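Local coordinates for histidine phosphotransfer protein (Medicago truncatula, PDB 4G78), which probably relays phosphoryl groups from cytokinin sensor histidine kinases to response regulators through its helical-bundle phosphotransfer domain, at residues Gln21-Asp26 against Ala91-Asn96. Numbering follows the deposited sequence.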
# COMPACT_ATOMS: atom_id res chain seq x y z
N GLN A 21 8.68 -2.25 -10.60
CA GLN A 21 9.46 -2.09 -9.38
C GLN A 21 8.86 -2.82 -8.18
O GLN A 21 9.42 -2.79 -7.10
CB GLN A 21 9.73 -0.62 -9.13
CG GLN A 21 10.76 -0.04 -10.09
CD GLN A 21 12.15 -0.59 -9.79
OE1 GLN A 21 12.69 -0.24 -8.72
NE2 GLN A 21 12.70 -1.41 -10.64
N GLY A 22 7.72 -3.47 -8.36
CA GLY A 22 7.18 -4.34 -7.33
C GLY A 22 6.27 -3.68 -6.31
O GLY A 22 5.92 -4.34 -5.33
N TYR A 23 5.90 -2.43 -6.51
CA TYR A 23 4.99 -1.77 -5.59
C TYR A 23 3.60 -2.40 -5.60
O TYR A 23 2.90 -2.40 -4.59
CB TYR A 23 4.87 -0.29 -5.89
CG TYR A 23 6.10 0.50 -5.60
CD1 TYR A 23 6.48 0.70 -4.26
CD2 TYR A 23 6.95 0.97 -6.57
CE1 TYR A 23 7.65 1.36 -3.95
CE2 TYR A 23 8.07 1.66 -6.25
CZ TYR A 23 8.41 1.84 -4.89
OH TYR A 23 9.54 2.55 -4.55
N LEU A 24 3.17 -2.84 -6.80
CA LEU A 24 1.83 -3.37 -7.03
C LEU A 24 1.95 -4.76 -7.62
O LEU A 24 2.89 -5.05 -8.35
CB LEU A 24 1.09 -2.49 -8.05
CG LEU A 24 0.92 -1.04 -7.62
CD1 LEU A 24 0.34 -0.23 -8.79
CD2 LEU A 24 0.11 -0.92 -6.36
N ASP A 25 0.95 -5.58 -7.33
CA ASP A 25 0.79 -6.88 -7.94
C ASP A 25 -0.63 -7.06 -8.47
O ASP A 25 -1.45 -6.15 -8.43
CB ASP A 25 1.21 -8.02 -6.97
CG ASP A 25 0.31 -8.19 -5.76
OD1 ASP A 25 -0.93 -8.11 -5.89
OD2 ASP A 25 0.84 -8.37 -4.67
N ASP A 26 -0.89 -8.24 -9.00
CA ASP A 26 -2.13 -8.46 -9.71
C ASP A 26 -3.40 -8.21 -8.88
O ASP A 26 -4.44 -7.98 -9.46
CB ASP A 26 -2.20 -9.91 -10.25
CG ASP A 26 -3.34 -10.07 -11.24
OD1 ASP A 26 -3.27 -9.42 -12.32
OD2 ASP A 26 -4.26 -10.84 -10.96
N ALA A 91 -0.64 -4.41 -2.54
CA ALA A 91 0.53 -3.63 -2.09
C ALA A 91 1.66 -4.62 -1.78
O ALA A 91 1.90 -5.01 -0.64
CB ALA A 91 0.16 -2.81 -0.89
N ALA A 92 2.36 -5.07 -2.84
CA ALA A 92 3.23 -6.21 -2.77
C ALA A 92 4.45 -6.01 -1.88
O ALA A 92 4.77 -6.84 -1.05
CB ALA A 92 3.68 -6.60 -4.18
N ARG A 93 5.15 -4.88 -2.07
CA ARG A 93 6.33 -4.61 -1.24
C ARG A 93 5.96 -4.43 0.20
O ARG A 93 6.68 -4.89 1.11
CB ARG A 93 7.16 -3.47 -1.81
CG ARG A 93 8.09 -3.89 -2.93
CD ARG A 93 8.55 -2.76 -3.82
NE ARG A 93 9.36 -1.78 -3.10
CZ ARG A 93 10.16 -0.90 -3.71
NH1 ARG A 93 10.34 -0.94 -5.00
NH2 ARG A 93 10.79 0.01 -2.97
N VAL A 94 4.84 -3.76 0.50
CA VAL A 94 4.39 -3.60 1.88
C VAL A 94 4.09 -4.97 2.47
O VAL A 94 4.52 -5.30 3.60
CB VAL A 94 3.20 -2.64 1.96
CG1 VAL A 94 2.66 -2.60 3.40
CG2 VAL A 94 3.53 -1.25 1.49
N LYS A 95 3.34 -5.81 1.74
CA LYS A 95 2.99 -7.15 2.21
C LYS A 95 4.25 -7.93 2.56
O LYS A 95 4.29 -8.63 3.60
CB LYS A 95 2.17 -7.86 1.12
CG LYS A 95 2.03 -9.35 1.31
CD LYS A 95 1.35 -10.01 0.16
CE LYS A 95 1.76 -11.41 -0.10
NZ LYS A 95 2.99 -11.61 -0.92
N ASN A 96 5.25 -7.86 1.69
CA ASN A 96 6.40 -8.69 1.90
C ASN A 96 7.19 -8.21 3.09
O ASN A 96 7.70 -9.04 3.88
CB ASN A 96 7.15 -8.80 0.59
CG ASN A 96 6.34 -9.60 -0.47
OD1 ASN A 96 5.49 -10.48 -0.08
ND2 ASN A 96 6.56 -9.36 -1.70
O HOH W 1 3.84 -2.12 -1.92
O HOH W 2 2.34 -9.97 -3.27
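Tyr-23 and Ala-92 join two backbones of the all-helical HPt fold: the loop between helices 6-20 and 26-32 lies against the first turn of helix 92-99, its carbonyls taking N-H groups that have no earlier helical turn to bond. Ala-92 N donates to Tyr-23 O (3.2 Å), and Arg-93 N gives Gly-22 O a weak, bent bond. A water extends this pattern, donating to Tyr-23 O and accepting from Val-94 N. The loop starts with a Schellman motif at the end of helix 6-20, where Gly-22 has positive phi, a conformation that would press a CB against the preceding carbonyl oxygen.

Among the side chains, Arg-93 does most of the work. Its chain runs past Gly-22, with Arg-93 CG 3.3 Å from Gly-22 O, and bends at chi3 (64°), which brings NE close to Tyr-23 CE1; CZ lies off-centre over one face of the Tyr-23 ring. Guanidinium and ring stack with planes 22° apart and centres 3.9 Å apart, a cation-pi contact suited to a flat cation on an electron-rich phenol. Stacking keeps the guanidinium edge available: Arg-93 NH1 donates, in the guanidinium plane, to Gln-21 O (2.9 Å, nearly straight), while NE forms a salt bridge with Glu-123 of helix 110-145. Leu-24 CB points away from 91-96, and its branched aliphatic side chain suits burial against Met-18 and Leu-127. Asp-25 N-caps helix 26-32 through OD1, bonded to Gln-27 N. Asp-25 OD2 lies 3.4 Å from the small CB of Ala-92 and accepts from a water that in turn accepts from Lys-95 NZ.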